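Local atomic coordinates of chitin binding protein (PDB entry 6IF7), a protein that binds chitin and copper, acts as an insecticidal fern protein and is possibly an AA10 lytic polysaccharide monooxygenase. Residues A32-Q37 against K70-D75; L104-F109 against F132-N137; V111-Y116 against D126-P131. All blocks are in the same frame, centred on the assembly; numbering follows the deposited sequence.

Contact 1. Residues A32-Q37 against K70-D75; sequences ALSGTQ and KYRGLD. Unlike the reference sequence in segment 70-75: Tyr71 (reference Phe).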
loop_
_atom_site.group_PDB
_atom_site.type_symbol
_atom_site.label_atom_id
_atom_site.label_comp_id
_atom_site.label_asym_id
_atom_site.label_seq_id
_atom_site.Cartn_x
_atom_site.Cartn_y
_atom_site.Cartn_z
ATOM N N ALA A 32 -13.481 2.788 12.645
ATOM C CA ALA A 32 -13.909 3.639 13.741
ATOM C C ALA A 32 -13.274 5.036 13.626
ATOM O O ALA A 32 -13.961 6.044 13.825
ATOM C CB ALA A 32 -13.591 2.991 15.078
ATOM N N LEU A 33 -11.993 5.109 13.258
ATOM C CA LEU A 33 -11.316 6.405 13.124
ATOM C C LEU A 33 -11.697 7.199 11.864
ATOM O O LEU A 33 -12.074 8.374 11.951
ATOM C CB LEU A 33 -9.800 6.220 13.173
ATOM C CG LEU A 33 -9.001 7.491 13.491
ATOM C CD1 LEU A 33 -9.282 7.961 14.922
ATOM C CD2 LEU A 33 -7.516 7.239 13.285
ATOM N N SER A 34 -11.571 6.575 10.699
ATOM C CA SER A 34 -11.802 7.267 9.434
ATOM C C SER A 34 -13.297 7.369 9.048
ATOM O O SER A 34 -13.646 8.169 8.171
ATOM C CB SER A 34 -10.996 6.606 8.286
ATOM O OG SER A 34 -9.669 7.120 8.167
ATOM N N GLY A 35 -14.164 6.550 9.662
ATOM C CA GLY A 35 -15.552 6.429 9.220
ATOM C C GLY A 35 -15.648 5.528 8.001
ATOM O O GLY A 35 -14.636 5.101 7.449
ATOM N N THR A 36 -16.865 5.242 7.562
ATOM C CA THR A 36 -17.065 4.221 6.539
ATOM C C THR A 36 -16.770 4.712 5.129
ATOM O O THR A 36 -16.272 3.939 4.297
ATOM C CB THR A 36 -18.501 3.653 6.561
ATOM O OG1 THR A 36 -19.420 4.741 6.527
ATOM C CG2 THR A 36 -18.747 2.831 7.799
ATOM N N GLN A 37 -17.080 5.973 4.847
ATOM C CA GLN A 37 -17.026 6.442 3.469
ATOM C C GLN A 37 -15.621 6.337 2.899
ATOM O O GLN A 37 -15.454 5.960 1.744
ATOM C CB GLN A 37 -17.563 7.877 3.321
ATOM C CG GLN A 37 -17.718 8.342 1.868
ATOM C CD GLN A 37 -18.534 7.369 0.997
ATOM O OE1 GLN A 37 -18.145 7.046 -0.128
ATOM N NE2 GLN A 37 -19.654 6.880 1.530
ATOM N N LYS A 70 -8.624 12.200 5.807
ATOM C CA LYS A 70 -9.651 11.232 5.419
ATOM C C LYS A 70 -9.231 9.760 5.626
ATOM O O LYS A 70 -10.014 8.958 6.120
ATOM C CB LYS A 70 -10.022 11.464 3.952
ATOM C CG LYS A 70 -10.945 10.429 3.336
ATOM C CD LYS A 70 -11.313 10.806 1.919
ATOM C CE LYS A 70 -12.338 9.836 1.368
ATOM N NZ LYS A 70 -12.613 10.071 -0.083
ATOM N N TYR A 71 -7.999 9.426 5.275
ATOM C CA TYR A 71 -7.511 8.049 5.390
ATOM C C TYR A 71 -6.647 7.779 6.625
ATOM O O TYR A 71 -5.888 6.790 6.659
ATOM C CB TYR A 71 -6.768 7.669 4.101
ATOM C CG TYR A 71 -7.675 7.657 2.897
ATOM C CD1 TYR A 71 -8.579 6.613 2.692
ATOM C CD2 TYR A 71 -7.643 8.695 1.959
ATOM C CE1 TYR A 71 -9.422 6.602 1.577
ATOM C CE2 TYR A 71 -8.478 8.695 0.855
ATOM C CZ TYR A 71 -9.379 7.651 0.670
ATOM O OH TYR A 71 -10.210 7.652 -0.453
ATOM N N ARG A 72 -6.789 8.620 7.653
ATOM C CA ARG A 72 -5.999 8.517 8.904
ATOM C C ARG A 72 -6.064 7.153 9.651
ATOM O O ARG A 72 -5.098 6.737 10.303
ATOM C CB ARG A 72 -6.402 9.637 9.870
ATOM C CG ARG A 72 -7.843 9.531 10.398
ATOM C CD ARG A 72 -8.218 10.837 11.089
ATOM N NE ARG A 72 -9.608 10.999 11.515
ATOM C CZ ARG A 72 -10.655 11.241 10.717
ATOM N NH1 ARG A 72 -10.524 11.261 9.387
ATOM N NH2 ARG A 72 -11.860 11.439 11.265
ATOM N N GLY A 73 -7.195 6.471 9.571
ATOM C CA GLY A 73 -7.275 5.073 10.030
ATOM C C GLY A 73 -6.235 4.098 9.462
ATOM O O GLY A 73 -5.872 3.128 10.117
ATOM N N LEU A 74 -5.749 4.357 8.256
ATOM C CA LEU A 74 -4.702 3.539 7.644
ATOM C C LEU A 74 -3.318 3.748 8.271
ATOM O O LEU A 74 -2.406 2.960 8.010
ATOM C CB LEU A 74 -4.595 3.840 6.142
ATOM C CG LEU A 74 -5.866 3.673 5.308
ATOM C CD1 LEU A 74 -5.556 3.950 3.853
ATOM C CD2 LEU A 74 -6.448 2.273 5.436
ATOM N N ASP A 75 -3.148 4.826 9.049
ATOM C CA ASP A 75 -1.873 5.117 9.676
ATOM C C ASP A 75 -1.674 4.419 11.042
ATOM O O ASP A 75 -0.607 4.516 11.636
ATOM C CB ASP A 75 -1.691 6.625 9.803
ATOM C CG ASP A 75 -1.632 7.343 8.439
ATOM O OD1 ASP A 75 -1.021 6.797 7.465
ATOM O OD2 ASP A 75 -2.188 8.472 8.357
#
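Ser34 OG carries two hydrogen bonds to the backbone of 70-75. It donates to Lys70 O at 2.8 Å, from 34° out of the carbonyl plane. It accepts from Gly73 N at 2.9 Å, with an angle of 159° at the hydrogen. One hydroxyl thus spans the turn between a carbonyl and the amide three residues on. Leu33 lies beside it. Its CG is anti to the backbone N (chi1 -161°), which sets Leu33 CG 3.9 Å from Arg72 CG. Leu33 CD2 meets the same Arg72 CG at 3.7 Å. The Arg72 chain is extended from CG to NE. Leu33 O sits 3.0 Å above the Arg72 guanidinium plane, toward the rim. Arg72 NH2 is 3.1 Å from Leu33 O, but the angle is too poor for a hydrogen bond. The arrangement docks the end of helix 25-34 on a 3-10 turn in the long loop between helix 54-57 and strand 84-86. Gly35, with positive phi, is where the chain leaves that helix. Gly73 lies against Ser34; a CB there would crowd OG. Further out, Arg72 NH1 bonds to Phe69 O. Lys70 NZ forms a salt bridge with Asp41, just after helix 36-40, and Tyr71 OH bonds to Asp41 O.

Contact 2. Residues L104-F109 against F132-N137; sequences LGFFEF and FINVTN. With NAG (2-acetamido-2-deoxy-beta-D-glucopyranose), chain B; NAG (2-acetamido-2-deoxy-beta-D-glucopyranose), chain C.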
loop_
_atom_site.group_PDB
_atom_site.type_symbol
_atom_site.label_atom_id
_atom_site.label_comp_id
_atom_site.label_asym_id
_atom_site.label_seq_id
_atom_site.Cartn_x
_atom_site.Cartn_y
_atom_site.Cartn_z
ATOM N N LEU A 104 -2.281 5.572 -17.474
ATOM C CA LEU A 104 -0.896 5.647 -17.896
ATOM C C LEU A 104 -0.095 6.035 -16.669
ATOM O O LEU A 104 -0.295 7.120 -16.116
ATOM C CB LEU A 104 -0.697 6.694 -18.987
ATOM C CG LEU A 104 -1.423 6.400 -20.292
ATOM C CD1 LEU A 104 -1.494 7.663 -21.155
ATOM C CD2 LEU A 104 -0.739 5.246 -21.014
ATOM N N GLY A 105 0.802 5.153 -16.238
ATOM C CA GLY A 105 1.638 5.444 -15.070
ATOM C C GLY A 105 2.621 4.334 -14.760
ATOM O O GLY A 105 2.664 3.313 -15.441
ATOM N N PHE A 106 3.414 4.555 -13.723
ATOM C CA PHE A 106 4.389 3.560 -13.264
ATOM C C PHE A 106 4.250 3.312 -11.778
ATOM O O PHE A 106 3.818 4.191 -11.026
ATOM C CB PHE A 106 5.829 3.978 -13.611
ATOM C CG PHE A 106 6.298 5.253 -12.950
ATOM C CD1 PHE A 106 6.887 5.234 -11.679
ATOM C CD2 PHE A 106 6.239 6.466 -13.631
ATOM C CE1 PHE A 106 7.356 6.402 -11.096
ATOM C CE2 PHE A 106 6.718 7.644 -13.048
ATOM C CZ PHE A 106 7.270 7.614 -11.778
ATOM N N PHE A 107 4.636 2.113 -11.377
ATOM C CA PHE A 107 4.520 1.666 -10.009
ATOM C C PHE A 107 5.893 1.464 -9.404
ATOM O O PHE A 107 6.667 0.634 -9.902
ATOM C CB PHE A 107 3.785 0.324 -9.943
ATOM C CG PHE A 107 2.373 0.369 -10.450
ATOM C CD1 PHE A 107 2.098 0.252 -11.809
ATOM C CD2 PHE A 107 1.298 0.499 -9.562
ATOM C CE1 PHE A 107 0.779 0.274 -12.275
ATOM C CE2 PHE A 107 -0.008 0.532 -10.028
ATOM C CZ PHE A 107 -0.267 0.414 -11.378
ATOM N N GLU A 108 6.164 2.165 -8.302
ATOM C CA GLU A 108 7.350 1.922 -7.479
ATOM C C GLU A 108 6.969 1.083 -6.254
ATOM O O GLU A 108 6.040 1.440 -5.531
ATOM C CB GLU A 108 7.962 3.247 -7.021
ATOM C CG GLU A 108 8.472 4.152 -8.134
ATOM C CD GLU A 108 8.899 5.531 -7.633
ATOM O OE1 GLU A 108 8.780 5.786 -6.395
ATOM O OE2 GLU A 108 9.384 6.335 -8.480
ATOM N N PHE A 109 7.682 -0.030 -6.041
ATOM C CA PHE A 109 7.504 -0.912 -4.872
ATOM C C PHE A 109 8.660 -0.745 -3.894
ATOM O O PHE A 109 9.808 -1.010 -4.236
ATOM C CB PHE A 109 7.463 -2.393 -5.266
ATOM C CG PHE A 109 6.197 -2.834 -5.911
ATOM C CD1 PHE A 109 5.762 -2.270 -7.104
ATOM C CD2 PHE A 109 5.464 -3.884 -5.377
ATOM C CE1 PHE A 109 4.616 -2.714 -7.731
ATOM C CE2 PHE A 109 4.306 -4.324 -5.994
ATOM C CZ PHE A 109 3.880 -3.735 -7.173
ATOM N N PHE A 132 12.273 -1.992 -5.050
ATOM C CA PHE A 132 12.683 -3.282 -5.580
ATOM C C PHE A 132 11.972 -3.648 -6.874
ATOM O O PHE A 132 12.409 -4.579 -7.564
ATOM C CB PHE A 132 12.591 -4.420 -4.551
ATOM C CG PHE A 132 11.195 -4.778 -4.130
ATOM C CD1 PHE A 132 10.561 -4.079 -3.108
ATOM C CD2 PHE A 132 10.547 -5.867 -4.696
ATOM C CE1 PHE A 132 9.280 -4.433 -2.670
ATOM C CE2 PHE A 132 9.254 -6.213 -4.277
ATOM C CZ PHE A 132 8.630 -5.494 -3.261
ATOM N N ILE A 133 10.887 -2.932 -7.194
ATOM C CA ILE A 133 10.292 -2.986 -8.535
ATOM C C ILE A 133 9.924 -1.562 -8.922
ATOM O O ILE A 133 9.378 -0.807 -8.094
ATOM C CB ILE A 133 9.010 -3.854 -8.602
ATOM C CG1 ILE A 133 9.287 -5.293 -8.129
ATOM C CG2 ILE A 133 8.423 -3.847 -10.010
ATOM C CD1 ILE A 133 8.025 -6.111 -7.884
ATOM N N ASN A 134 10.249 -1.204 -10.169
ATOM C CA ASN A 134 9.723 -0.006 -10.807
ATOM C C ASN A 134 9.280 -0.362 -12.223
ATOM O O ASN A 134 10.099 -0.733 -13.071
ATOM C CB ASN A 134 10.786 1.085 -10.793
ATOM C CG ASN A 134 10.275 2.414 -11.286
ATOM O OD1 ASN A 134 9.092 2.597 -11.613
ATOM N ND2 ASN A 134 11.175 3.367 -11.313
ATOM N N VAL A 135 7.979 -0.287 -12.467
ATOM C CA VAL A 135 7.411 -0.794 -13.714
ATOM C C VAL A 135 6.385 0.175 -14.324
ATOM O O VAL A 135 5.475 0.654 -13.647
ATOM C CB VAL A 135 6.837 -2.222 -13.521
ATOM C CG1 VAL A 135 5.661 -2.240 -12.557
ATOM C CG2 VAL A 135 6.447 -2.836 -14.861
ATOM N N THR A 136 6.555 0.456 -15.610
ATOM C CA THR A 136 5.669 1.354 -16.360
ATOM C C THR A 136 4.669 0.556 -17.142
ATOM O O THR A 136 5.065 -0.297 -17.954
ATOM C CB THR A 136 6.462 2.218 -17.349
ATOM O OG1 THR A 136 7.286 3.112 -16.605
ATOM C CG2 THR A 136 5.529 3.035 -18.259
ATOM N N ASN A 137 3.387 0.857 -16.920
ATOM C CA ASN A 137 2.264 0.249 -17.670
ATOM C C ASN A 137 2.401 -1.253 -17.828
ATOM O O ASN A 137 2.519 -1.778 -18.945
ATOM C CB ASN A 137 2.078 0.950 -19.026
ATOM C CG ASN A 137 1.691 2.411 -18.852
ATOM O OD1 ASN A 137 0.792 2.742 -18.069
ATOM N ND2 ASN A 137 2.393 3.284 -19.523
HETATM C C1 NAG B . 10.784 4.700 -11.776
HETATM C C2 NAG B . 11.738 5.798 -11.315
HETATM C C3 NAG B . 11.222 7.116 -11.820
HETATM C C4 NAG B . 11.123 7.097 -13.329
HETATM C C5 NAG B . 10.198 5.974 -13.765
HETATM C C6 NAG B . 10.202 5.855 -15.276
HETATM C C7 NAG B . 12.894 5.586 -9.186
HETATM C C8 NAG B . 12.782 5.739 -7.702
HETATM N N2 NAG B . 11.805 5.875 -9.863
HETATM O O3 NAG B . 12.125 8.157 -11.409
HETATM O O4 NAG B . 10.627 8.363 -13.760
HETATM O O5 NAG B . 10.653 4.751 -13.205
HETATM O O6 NAG B . 9.373 4.749 -15.637
HETATM O O7 NAG B . 13.911 5.239 -9.731
HETATM C C1 NAG C . 11.397 8.956 -14.803
HETATM C C2 NAG C . 10.642 10.165 -15.350
HETATM C C3 NAG C . 11.450 10.848 -16.439
HETATM C C4 NAG C . 12.887 11.086 -15.997
HETATM C C5 NAG C . 13.519 9.839 -15.394
HETATM C C6 NAG C . 14.949 10.187 -14.990
HETATM C C7 NAG C . 8.192 10.363 -15.389
HETATM C C8 NAG C . 6.924 10.033 -16.109
HETATM N N2 NAG C . 9.328 9.833 -15.883
HETATM O O3 NAG C . 10.858 12.113 -16.665
HETATM O O4 NAG C . 13.678 11.505 -17.105
HETATM O O5 NAG C . 12.670 9.393 -14.321
HETATM O O6 NAG C . 15.442 9.253 -14.058
HETATM O O7 NAG C . 8.148 11.105 -14.422
#
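Phe107 N donates to Val135 O at 2.8 Å, and Val135 N returns a bond to Phe107 O at 3.0 Å. Next to this pair, Glu108 and Asn134 form a non-hydrogen-bonded pair. Their side chains lie side by side and point the same way, with carboxylate and amide planes 82° apart. Asn134 ND2 is joined covalently to C1 of the chain B NAG. This is an N-glycan on the sequon Asn134-Val135-Thr136. Glu108 OE2 accepts a hydrogen bond from N2 of the same sugar at 2.8 Å, nearly straight at 169°. The other oxygen, OE1, is held by Tyr110 OH, so both carboxylate oxygens have partners.

Phe106 supplies an aromatic platform for the sugar. NAG C5 of chain B stands 3.7 Å above the ring, over its centre, as in CH-pi packing of a sugar on an aromatic face. The chain C NAG reaches the same ring through its acetamido group, with C7 3.9 Å from Phe106 CE2.

Phe107, Phe109, Ile133 and Val135 line the other face of the sheet. Phe132, next to Ile133 in the chain, brings its ring against Phe109 CB, which lies over the ring face, 4.0 Å from the centroid. The two rings make an offset edge-to-face pair, with the edge of Phe109 toward Phe132 and planes at 75°. Phe109 CD1 touches Ile133 CB at 3.9 Å. Beyond the paired residues, Asn137 OD1 accepts from Gly105 N at 3.0 Å, while Asn137 N returns a bond to Gly105 O.

Strand 105-111 runs antiparallel to strand 133-136 and, through bonds such as Phe106 with Gln166, to strand 159-167. Phe107 stacks on Trp165 and meets Tyr97 and Tyr145. Phe107, Phe109, Ile133 and Val135 all pack on Ile147 of strand 144-147, in the other sheet of the beta sandwich.

Contact 3. Residues V111-Y116 against D126-P131; sequences VTREGY and DLEELP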
loop_
_atom_site.group_PDB
_atom_site.type_symbol
_atom_site.label_atom_id
_atom_site.label_comp_id
_atom_site.label_asym_id
_atom_site.label_seq_id
_atom_site.Cartn_x
_atom_site.Cartn_y
_atom_site.Cartn_z
ATOM N N VAL A 111 9.987 -1.802 0.130
ATOM C CA VAL A 111 9.808 -2.597 1.346
ATOM C C VAL A 111 10.463 -1.912 2.550
ATOM O O VAL A 111 11.459 -1.181 2.416
ATOM C CB VAL A 111 10.379 -4.033 1.183
ATOM C CG1 VAL A 111 11.902 -4.061 1.331
ATOM C CG2 VAL A 111 9.722 -4.976 2.176
ATOM N N THR A 112 9.900 -2.185 3.725
ATOM C CA THR A 112 10.470 -1.746 4.993
ATOM C C THR A 112 11.858 -2.360 5.225
ATOM O O THR A 112 12.102 -3.519 4.879
ATOM C CB THR A 112 9.563 -2.122 6.186
ATOM O OG1 THR A 112 9.074 -3.463 6.012
ATOM C CG2 THR A 112 8.386 -1.183 6.281
ATOM N N ARG A 113 12.749 -1.564 5.810
ATOM C CA ARG A 113 14.098 -2.011 6.164
ATOM C C ARG A 113 14.082 -3.032 7.325
ATOM O O ARG A 113 13.111 -3.138 8.084
ATOM C CB ARG A 113 14.933 -0.822 6.629
ATOM C CG ARG A 113 15.236 0.241 5.598
ATOM C CD ARG A 113 15.495 1.551 6.336
ATOM N NE ARG A 113 15.834 2.679 5.472
ATOM C CZ ARG A 113 17.008 2.863 4.867
ATOM N NH1 ARG A 113 17.999 1.986 5.001
ATOM N NH2 ARG A 113 17.198 3.931 4.095
ATOM N N GLU A 114 15.191 -3.753 7.486
ATOM C CA GLU A 114 15.325 -4.699 8.599
ATOM C C GLU A 114 15.167 -3.948 9.904
ATOM O O GLU A 114 15.576 -2.788 10.010
ATOM C CB GLU A 114 16.673 -5.424 8.550
ATOM C CG GLU A 114 16.824 -6.397 7.365
ATOM C CD GLU A 114 15.820 -7.548 7.364
ATOM O OE1 GLU A 114 14.672 -7.395 6.884
ATOM O OE2 GLU A 114 16.182 -8.634 7.833
ATOM N N GLY A 115 14.511 -4.576 10.875
ATOM C CA GLY A 115 14.259 -3.916 12.148
ATOM C C GLY A 115 13.111 -2.923 12.147
ATOM O O GLY A 115 12.977 -2.135 13.073
ATOM N N TYR A 116 12.281 -2.957 11.108
ATOM C CA TYR A 116 10.951 -2.331 11.130
ATOM C C TYR A 116 10.100 -2.840 12.297
ATOM O O TYR A 116 10.086 -4.036 12.585
ATOM C CB TYR A 116 10.236 -2.621 9.804
ATOM C CG TYR A 116 8.760 -2.321 9.783
ATOM C CD1 TYR A 116 8.290 -1.007 9.892
ATOM C CD2 TYR A 116 7.834 -3.348 9.660
ATOM C CE1 TYR A 116 6.923 -0.738 9.865
ATOM C CE2 TYR A 116 6.470 -3.092 9.623
ATOM C CZ TYR A 116 6.026 -1.790 9.729
ATOM O OH TYR A 116 4.694 -1.549 9.706
ATOM N N ASP A 126 11.884 4.417 7.622
ATOM C CA ASP A 126 11.544 2.976 7.781
ATOM C C ASP A 126 11.586 2.166 6.475
ATOM O O ASP A 126 11.767 0.960 6.512
ATOM C CB ASP A 126 10.180 2.797 8.479
ATOM C CG ASP A 126 10.136 3.463 9.860
ATOM O OD1 ASP A 126 11.106 3.332 10.610
ATOM O OD2 ASP A 126 9.148 4.136 10.192
ATOM N N LEU A 127 11.446 2.824 5.322
ATOM C CA LEU A 127 11.516 2.128 4.008
ATOM C C LEU A 127 12.912 2.085 3.444
ATOM O O LEU A 127 13.684 2.981 3.690
ATOM C CB LEU A 127 10.643 2.823 2.980
ATOM C CG LEU A 127 9.146 2.855 3.256
ATOM C CD1 LEU A 127 8.513 3.727 2.189
ATOM C CD2 LEU A 127 8.525 1.475 3.269
ATOM N N GLU A 128 13.216 1.064 2.646
ATOM C CA GLU A 128 14.443 1.076 1.853
ATOM C C GLU A 128 14.480 2.321 0.946
ATOM O O GLU A 128 13.432 2.798 0.519
ATOM C CB GLU A 128 14.569 -0.192 0.995
ATOM C CG GLU A 128 14.790 -1.505 1.740
ATOM C CD GLU A 128 16.081 -1.564 2.557
ATOM O OE1 GLU A 128 16.715 -0.532 2.851
ATOM O OE2 GLU A 128 16.469 -2.670 2.945
ATOM N N GLU A 129 15.675 2.832 0.651
ATOM C CA GLU A 129 15.815 4.043 -0.174
ATOM C C GLU A 129 15.391 3.791 -1.586
ATOM O O GLU A 129 14.799 4.652 -2.197
ATOM C CB GLU A 129 17.248 4.588 -0.208
ATOM C CG GLU A 129 17.773 4.952 1.166
ATOM C CD GLU A 129 18.834 6.033 1.154
ATOM O OE1 GLU A 129 20.031 5.705 1.384
ATOM O OE2 GLU A 129 18.458 7.205 0.921
ATOM N N LEU A 130 15.677 2.601 -2.089
ATOM C CA LEU A 130 15.397 2.264 -3.473
ATOM C C LEU A 130 14.269 1.266 -3.614
ATOM O O LEU A 130 14.137 0.363 -2.792
ATOM C CB LEU A 130 16.651 1.660 -4.108
ATOM C CG LEU A 130 17.890 2.562 -4.190
ATOM C CD1 LEU A 130 18.827 1.952 -5.197
ATOM C CD2 LEU A 130 17.564 3.987 -4.593
ATOM N N PRO A 131 13.470 1.397 -4.690
ATOM C CA PRO A 131 12.411 0.426 -4.922
ATOM C C PRO A 131 12.948 -0.910 -5.405
ATOM O O PRO A 131 13.981 -0.964 -6.074
ATOM C CB PRO A 131 11.537 1.088 -6.001
ATOM C CG PRO A 131 12.393 2.115 -6.663
ATOM C CD PRO A 131 13.487 2.482 -5.699
HETATM O O HOH W 1 12.432 -1.418 -1.512
#
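Arg113 and Glu128 run across one another, with guanidinium and carboxylate planes 57° apart. Glu128 OE1 lies over the face of the guanidinium, well out of its plane. The salt bridge from Arg113 NH1 to this oxygen, at 3.6 Å, therefore rests on charge, and no N-H points at it. OE1 also approaches the aliphatic part of the arginine, 3.2 Å from Arg113 CG. The Glu128 chain bends at chi2 (-62°), which turns its CD back over Arg113. The Arg113 chain is extended from CG to NE, and NE donates a weak bond to Leu127 O at 2.8 Å. Glu129 crosses the far end of the guanidinium. Glu129 OE1 is 4.3 Å from Arg113 NH2, beyond a salt bridge. Glu129 CG comes closer, 3.2 Å from Arg113 NH2. An alanine in place of Arg113 would probably leave Glu128 OE1 without its opposite charge and Leu127 O without its weak donor.

The segments are the two limbs of the long loop between strands 105-111 and 133-136. They meet at a single backbone bridge, Thr112 with Leu127. Glu128 N donates to Val111 O at 2.9 Å, almost straight at 178°, and Arg113 N donates to Asp126 O at 2.8 Å. A type II turn from Arg113 to Tyr116 then redirects the chain, with Gly115 at its positive-phi position.

Val111 and Glu128 lie side by side and point the same way, touching through Val111 CG1 and Glu128 CG. Thr112 and Leu127 cross instead, with their methyls CG2 and CD2 4.0 Å apart. The Thr112 hydroxyl turns to His159 and Leu160 N of strand 159-167. Farther along, a water accepts from Val111 N and donates to Leu130 O.

Contacts 2 and 3 are neighbours, with centres about 17 Å apart. Contact 3 pinches the loop whose two ends pair as strands in contact 2. They touch where Phe109 O meets Pro131 CB at 3.2 Å. The glycan site draws on both: Phe106, Glu108, Asn134 and Thr136 come from contact 2, Pro131 from contact 3. Contact 1 is separate, its centre about 27 Å from that of contact 2, on the opposite side of the chain's centre. Copper is bound by His1 and His103. The side chain of Tyr71 is about 11 Å from the metal, and that of Leu104 is about 5 Å from the His103 side chain. Contact 3 lies away from the copper site.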